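Local coordinates for protein acetyl-CoA acetyltransferase (Bacillus anthracis, PDB 3SS6) that probably catalyses the reversible, thiolase-type condensation of two acetyl-CoA molecules into acetoacetyl-CoA and free CoA, at residues A275-Y280 and V387-E392; D311-E316 and R370-G375. One frame throughout, in Å; residues are numbered along the deposited sequence.

Overall arrangement
Both contacts belong to the C-terminal thiolase domain and to one mixed sheet, in which strands 275-284, 385-393, 374-381 and 314-317 lie side by side in that order. Contact 1 joins the first two, antiparallel and further inside the sheet; contact 2 joins the last two, parallel and at the sheet's edge within this chain, and is nested in the loop contact 1 closes. Both are partly buried, their centres about 15 and 18 Å from the chain's centre, contact 2 with R370 exposed. I391 O meets G375 N at 3.0 Å, probably a hydrogen bond. Contact 1 rests on backbone bonds and a mostly buried apolar face; in contact 2 an aspartate just ahead of strand 314-317 grips the backbone where strand 374-381 starts.

Contact 1: residues A275-Y280 and V387-E392; sequences ARIVGY and VALFIE
Strands 275-280 and 387-392 run antiparallel at 142°, their axes approaching to 4.6 Å, and a classic beta bulge interrupts their pairing in the mixed sheet of the thiolase fold. Before it, R276 and E392 form a hydrogen-bonded pair, with R276 N to E392 O at 2.9 Å in the carbonyl plane and E392 N returning a bond to R276 O. At the bulge V278 and G279 both face F390: V278 N reaches F390 O at 2.8 Å from above the carbonyl plane, and G279 N adds only a weak bond to the same oxygen. F390 N closes the bulge on G279 O, which also lies at the edge of the F390 ring, in its plane.

I277, Y280, L389 and I391 share one face of the sheet. L389 CG stands anti to the backbone N (chi1 -178°), and its CD1 touches both I277 CG2 and Y280 CB; the I277 and L389 side chains cross at about a right angle. Helix 352-370 covers L389 and I391, while Y280 leads away to helix 93-107, its OH bonded to Q106, and packs on V109 of the second subunit.

R276, F390 and E392 project from the other face. The bulge brings V278 close to F390 and E392: its CG2, in the crowded position between backbone N and carbonyl carbon, sits 3.7 Å from F390 CB, while CG1 meets the E392 carboxylate carbon. R276 and E392 lie side by side, guanidinium and carboxylate planes 88° apart, but R276 NE stays 4.1 Å from E392 OE1, beyond a salt bridge; R276 NH2 instead pairs with E263. One water joins the R276 and E392 side chains, accepting from R276 NE at 2.9 Å in the guanidinium plane and donating to E392 OE1 at 2.7 Å.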
loop_
_atom_site.group_PDB
_atom_site.type_symbol
_atom_site.label_atom_id
_atom_site.label_comp_id
_atom_site.label_asym_id
_atom_site.label_seq_id
_atom_site.Cartn_x
_atom_site.Cartn_y
_atom_site.Cartn_z
ATOM N N ALA A 275 43.090 12.221 -17.846
ATOM C CA ALA A 275 43.407 12.878 -16.585
ATOM C C ALA A 275 44.007 11.903 -15.583
ATOM O O ALA A 275 43.893 10.690 -15.746
ATOM C CB ALA A 275 42.131 13.498 -15.994
ATOM N N ARG A 276 44.639 12.447 -14.543
ATOM C CA ARG A 276 45.096 11.647 -13.413
ATOM C C ARG A 276 44.428 12.129 -12.134
ATOM O O ARG A 276 44.029 13.295 -12.019
ATOM C CB ARG A 276 46.621 11.715 -13.264
ATOM C CG ARG A 276 47.142 13.080 -12.795
ATOM C CD ARG A 276 48.648 13.045 -12.457
ATOM N NE ARG A 276 49.469 12.789 -13.640
ATOM C CZ ARG A 276 49.961 11.599 -13.971
ATOM N NH1 ARG A 276 49.729 10.535 -13.206
ATOM N NH2 ARG A 276 50.695 11.471 -15.068
ATOM N N ILE A 277 44.287 11.227 -11.175
ATOM C CA ILE A 277 43.821 11.626 -9.855
ATOM C C ILE A 277 45.040 11.927 -8.989
ATOM O O ILE A 277 45.944 11.092 -8.866
ATOM C CB ILE A 277 42.947 10.532 -9.215
ATOM C CG1 ILE A 277 41.628 10.411 -9.981
ATOM C CG2 ILE A 277 42.654 10.884 -7.754
ATOM C CD1 ILE A 277 40.772 9.195 -9.609
ATOM N N VAL A 278 45.098 13.125 -8.410
ATOM C CA VAL A 278 46.224 13.434 -7.527
ATOM C C VAL A 278 45.901 13.389 -6.034
ATOM O O VAL A 278 46.815 13.351 -5.215
ATOM C CB VAL A 278 46.914 14.771 -7.879
ATOM C CG1 VAL A 278 47.519 14.705 -9.287
ATOM C CG2 VAL A 278 45.954 15.922 -7.759
ATOM N N GLY A 279 44.615 13.385 -5.680
ATOM C CA GLY A 279 44.227 13.301 -4.279
ATOM C C GLY A 279 42.729 13.358 -4.071
ATOM O O GLY A 279 41.979 13.655 -4.988
ATOM N N TYR A 280 42.295 13.044 -2.856
ATOM C CA TYR A 280 40.888 13.145 -2.490
ATOM C C TYR A 280 40.787 13.269 -0.989
ATOM O O TYR A 280 41.703 12.857 -0.265
ATOM C CB TYR A 280 40.071 11.935 -2.995
ATOM C CG TYR A 280 40.775 10.606 -2.812
ATOM C CD1 TYR A 280 40.697 9.911 -1.608
ATOM C CD2 TYR A 280 41.535 10.056 -3.838
ATOM C CE1 TYR A 280 41.355 8.707 -1.442
ATOM C CE2 TYR A 280 42.192 8.854 -3.679
ATOM C CZ TYR A 280 42.095 8.180 -2.475
ATOM O OH TYR A 280 42.754 6.983 -2.290
ATOM N N VAL A 387 33.138 16.119 0.454
ATOM C CA VAL A 387 34.108 15.274 -0.231
ATOM C C VAL A 387 34.723 16.088 -1.356
ATOM O O VAL A 387 34.030 16.878 -1.987
ATOM C CB VAL A 387 33.436 14.010 -0.796
ATOM C CG1 VAL A 387 34.469 13.094 -1.442
ATOM C CG2 VAL A 387 32.693 13.278 0.321
ATOM N N ALA A 388 36.029 15.931 -1.573
ATOM C CA ALA A 388 36.707 16.644 -2.656
ATOM C C ALA A 388 37.665 15.732 -3.413
ATOM O O ALA A 388 38.318 14.858 -2.827
ATOM C CB ALA A 388 37.448 17.871 -2.118
ATOM N N LEU A 389 37.744 15.956 -4.722
ATOM C CA LEU A 389 38.567 15.158 -5.612
ATOM C C LEU A 389 39.468 16.102 -6.401
ATOM O O LEU A 389 39.007 17.119 -6.922
ATOM C CB LEU A 389 37.660 14.364 -6.565
ATOM C CG LEU A 389 38.364 13.434 -7.552
ATOM C CD1 LEU A 389 39.158 12.364 -6.819
ATOM C CD2 LEU A 389 37.331 12.802 -8.481
ATOM N N PHE A 390 40.755 15.775 -6.469
ATOM C CA PHE A 390 41.756 16.657 -7.074
ATOM C C PHE A 390 42.340 15.956 -8.285
ATOM O O PHE A 390 42.852 14.843 -8.168
ATOM C CB PHE A 390 42.845 16.987 -6.051
ATOM C CG PHE A 390 42.321 17.711 -4.849
ATOM C CD1 PHE A 390 42.453 19.087 -4.740
ATOM C CD2 PHE A 390 41.644 17.017 -3.854
ATOM C CE1 PHE A 390 41.939 19.762 -3.632
ATOM C CE2 PHE A 390 41.120 17.679 -2.749
ATOM C CZ PHE A 390 41.274 19.050 -2.631
ATOM N N ILE A 391 42.227 16.586 -9.449
ATOM C CA ILE A 391 42.659 15.948 -10.687
ATOM C C ILE A 391 43.536 16.862 -11.537
ATOM O O ILE A 391 43.527 18.089 -11.376
ATOM C CB ILE A 391 41.465 15.485 -11.544
ATOM C CG1 ILE A 391 40.653 16.685 -12.022
ATOM C CG2 ILE A 391 40.574 14.508 -10.772
ATOM C CD1 ILE A 391 39.640 16.320 -13.093
ATOM N N GLU A 392 44.317 16.251 -12.420
ATOM C CA GLU A 392 45.083 17.010 -13.411
ATOM C C GLU A 392 44.762 16.450 -14.783
ATOM O O GLU A 392 44.939 15.257 -15.025
ATOM C CB GLU A 392 46.592 16.921 -13.138
ATOM C CG GLU A 392 46.996 17.626 -11.847
ATOM C CD GLU A 392 48.466 17.471 -11.492
ATOM O OE1 GLU A 392 49.158 16.608 -12.075
ATOM O OE2 GLU A 392 48.928 18.225 -10.611
HETATM O O HOH W 1 49.744 15.520 -14.475
#

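Contact 2: residues D311-E316 and R370-G375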
loop_
_atom_site.group_PDB
_atom_site.type_symbol
_atom_site.label_atom_id
_atom_site.label_comp_id
_atom_site.label_asym_id
_atom_site.label_seq_id
_atom_site.Cartn_x
_atom_site.Cartn_y
_atom_site.Cartn_z
ATOM N N ASP A 311 45.923 27.766 -7.246
ATOM C CA ASP A 311 46.490 26.899 -8.281
ATOM C C ASP A 311 45.420 26.202 -9.127
ATOM O O ASP A 311 45.673 25.855 -10.281
ATOM C CB ASP A 311 47.406 25.831 -7.671
ATOM C CG ASP A 311 48.660 26.415 -7.041
ATOM O OD1 ASP A 311 49.007 27.574 -7.340
ATOM O OD2 ASP A 311 49.298 25.702 -6.244
ATOM N N ALA A 312 44.241 25.973 -8.558
ATOM C CA ALA A 312 43.188 25.281 -9.295
ATOM C C ALA A 312 42.760 26.129 -10.488
ATOM O O ALA A 312 42.516 27.332 -10.349
ATOM C CB ALA A 312 41.997 24.972 -8.397
ATOM N N ASP A 313 42.692 25.510 -11.661
ATOM C CA ASP A 313 42.267 26.210 -12.868
ATOM C C ASP A 313 40.747 26.267 -13.002
ATOM O O ASP A 313 40.192 27.279 -13.448
ATOM C CB ASP A 313 42.885 25.557 -14.103
ATOM C CG ASP A 313 44.391 25.704 -14.140
ATOM O OD1 ASP A 313 44.880 26.851 -14.005
ATOM O OD2 ASP A 313 45.089 24.679 -14.297
ATOM N N LEU A 314 40.085 25.171 -12.630
ATOM C CA LEU A 314 38.629 25.104 -12.626
ATOM C C LEU A 314 38.142 24.332 -11.416
ATOM O O LEU A 314 38.812 23.411 -10.948
ATOM C CB LEU A 314 38.113 24.389 -13.872
ATOM C CG LEU A 314 38.279 25.104 -15.216
ATOM C CD1 LEU A 314 37.737 24.207 -16.317
ATOM C CD2 LEU A 314 37.564 26.459 -15.237
ATOM N N LEU A 315 36.963 24.697 -10.927
ATOM C CA LEU A 315 36.318 23.944 -9.863
ATOM C C LEU A 315 34.878 23.618 -10.244
ATOM O O LEU A 315 34.186 24.421 -10.883
ATOM C CB LEU A 315 36.330 24.720 -8.532
ATOM C CG LEU A 315 37.666 25.121 -7.892
ATOM C CD1 LEU A 315 38.159 26.445 -8.458
ATOM C CD2 LEU A 315 37.525 25.222 -6.369
ATOM N N GLU A 316 34.438 22.439 -9.823
ATOM C CA GLU A 316 33.025 22.080 -9.826
ATOM C C GLU A 316 32.639 21.899 -8.371
ATOM O O GLU A 316 33.182 21.035 -7.694
ATOM C CB GLU A 316 32.793 20.760 -10.560
ATOM C CG GLU A 316 32.854 20.861 -12.082
ATOM C CD GLU A 316 31.596 21.459 -12.675
ATOM O OE1 GLU A 316 30.492 21.070 -12.244
ATOM O OE2 GLU A 316 31.712 22.323 -13.572
ATOM N N ARG A 370 39.390 23.828 -22.432
ATOM C CA ARG A 370 40.089 25.094 -22.182
ATOM C C ARG A 370 41.617 24.967 -22.212
ATOM O O ARG A 370 42.333 25.975 -22.150
ATOM C CB ARG A 370 39.663 25.692 -20.841
ATOM C CG ARG A 370 38.211 26.120 -20.779
ATOM C CD ARG A 370 37.889 26.799 -19.458
ATOM N NE ARG A 370 36.502 27.249 -19.418
ATOM C CZ ARG A 370 36.110 28.431 -18.956
ATOM N NH1 ARG A 370 37.010 29.292 -18.490
ATOM N NH2 ARG A 370 34.822 28.752 -18.968
ATOM N N GLY A 371 42.120 23.740 -22.306
ATOM C CA GLY A 371 43.559 23.511 -22.296
ATOM C C GLY A 371 44.197 23.799 -20.944
ATOM O O GLY A 371 45.360 24.220 -20.863
ATOM N N LEU A 372 43.435 23.573 -19.878
ATOM C CA LEU A 372 43.905 23.819 -18.518
ATOM C C LEU A 372 44.195 22.499 -17.797
ATOM O O LEU A 372 43.765 21.438 -18.244
ATOM C CB LEU A 372 42.854 24.613 -17.740
ATOM C CG LEU A 372 42.503 25.977 -18.352
ATOM C CD1 LEU A 372 41.254 26.554 -17.687
ATOM C CD2 LEU A 372 43.680 26.929 -18.232
ATOM N N GLU A 373 44.916 22.572 -16.678
ATOM C CA GLU A 373 45.398 21.364 -15.998
ATOM C C GLU A 373 44.669 20.984 -14.714
ATOM O O GLU A 373 44.159 19.866 -14.588
ATOM C CB GLU A 373 46.893 21.499 -15.686
ATOM C CG GLU A 373 47.483 20.275 -15.010
ATOM C CD GLU A 373 48.975 20.399 -14.744
ATOM O OE1 GLU A 373 49.421 21.448 -14.226
ATOM O OE2 GLU A 373 49.704 19.444 -15.061
ATOM N N LYS A 374 44.646 21.897 -13.747
ATOM C CA LYS A 374 44.257 21.527 -12.381
ATOM C C LYS A 374 42.782 21.738 -12.060
ATOM O O LYS A 374 42.251 22.837 -12.232
ATOM C CB LYS A 374 45.127 22.279 -11.364
ATOM C CG LYS A 374 46.605 21.908 -11.422
ATOM C CD LYS A 374 47.376 22.543 -10.282
ATOM C CE LYS A 374 48.843 22.102 -10.289
ATOM N NZ LYS A 374 49.563 22.603 -11.489
ATOM N N GLY A 375 42.133 20.684 -11.572
ATOM C CA GLY A 375 40.708 20.718 -11.274
ATOM C C GLY A 375 40.391 20.238 -9.870
ATOM O O GLY A 375 41.052 19.348 -9.342
#
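D313 OD2 is gripped by two backbone N-H groups of the opposite segment. K374 N reaches D313 OD2 at 2.9 Å, nearly straight at 171° and on the anti lone pair; the bond from E373 N is longer, 3.2 Å, and comes from above the carboxylate plane. With CG anti to its own carbonyl carbon (chi1 -66°), the D313 carboxylate crosses to the backbone of E373 and K374, and the two bonds would be expected to stabilise its charged form. K374 O answers in the other direction, accepting from both D313 N, at 2.8 Å and out of the carbonyl plane, and L314 N, at 3.2 Å almost along the C=O axis.

These four bonds lie where strands 314-317 and 374-381 begin their parallel pairing, at the edge of the thiolase sheet within this chain. L314 is bridged to G375, whose CA approaches L314 O at 3.3 Å. Just before, helix 352-370 ends in a Schellman motif, G371 taking positive phi as the chain turns toward the strand.

L314 and L372 cross at about a right angle, L314 CG meeting L372 CD1 at 4.1 Å, while L372 CB packs on D313 CB. L314 CD2 lies over one face of the R370 guanidinium, whose NE is paired with E366; L363 and L367 of the same helix also touch L314. K374 passes D311, its CD 3.7 Å from D311 O, and bends at chi4 (66°) to bring NZ within 3.0 Å of E373 OE1, a salt bridge in which NZ meets OE1 from above the carboxylate plane.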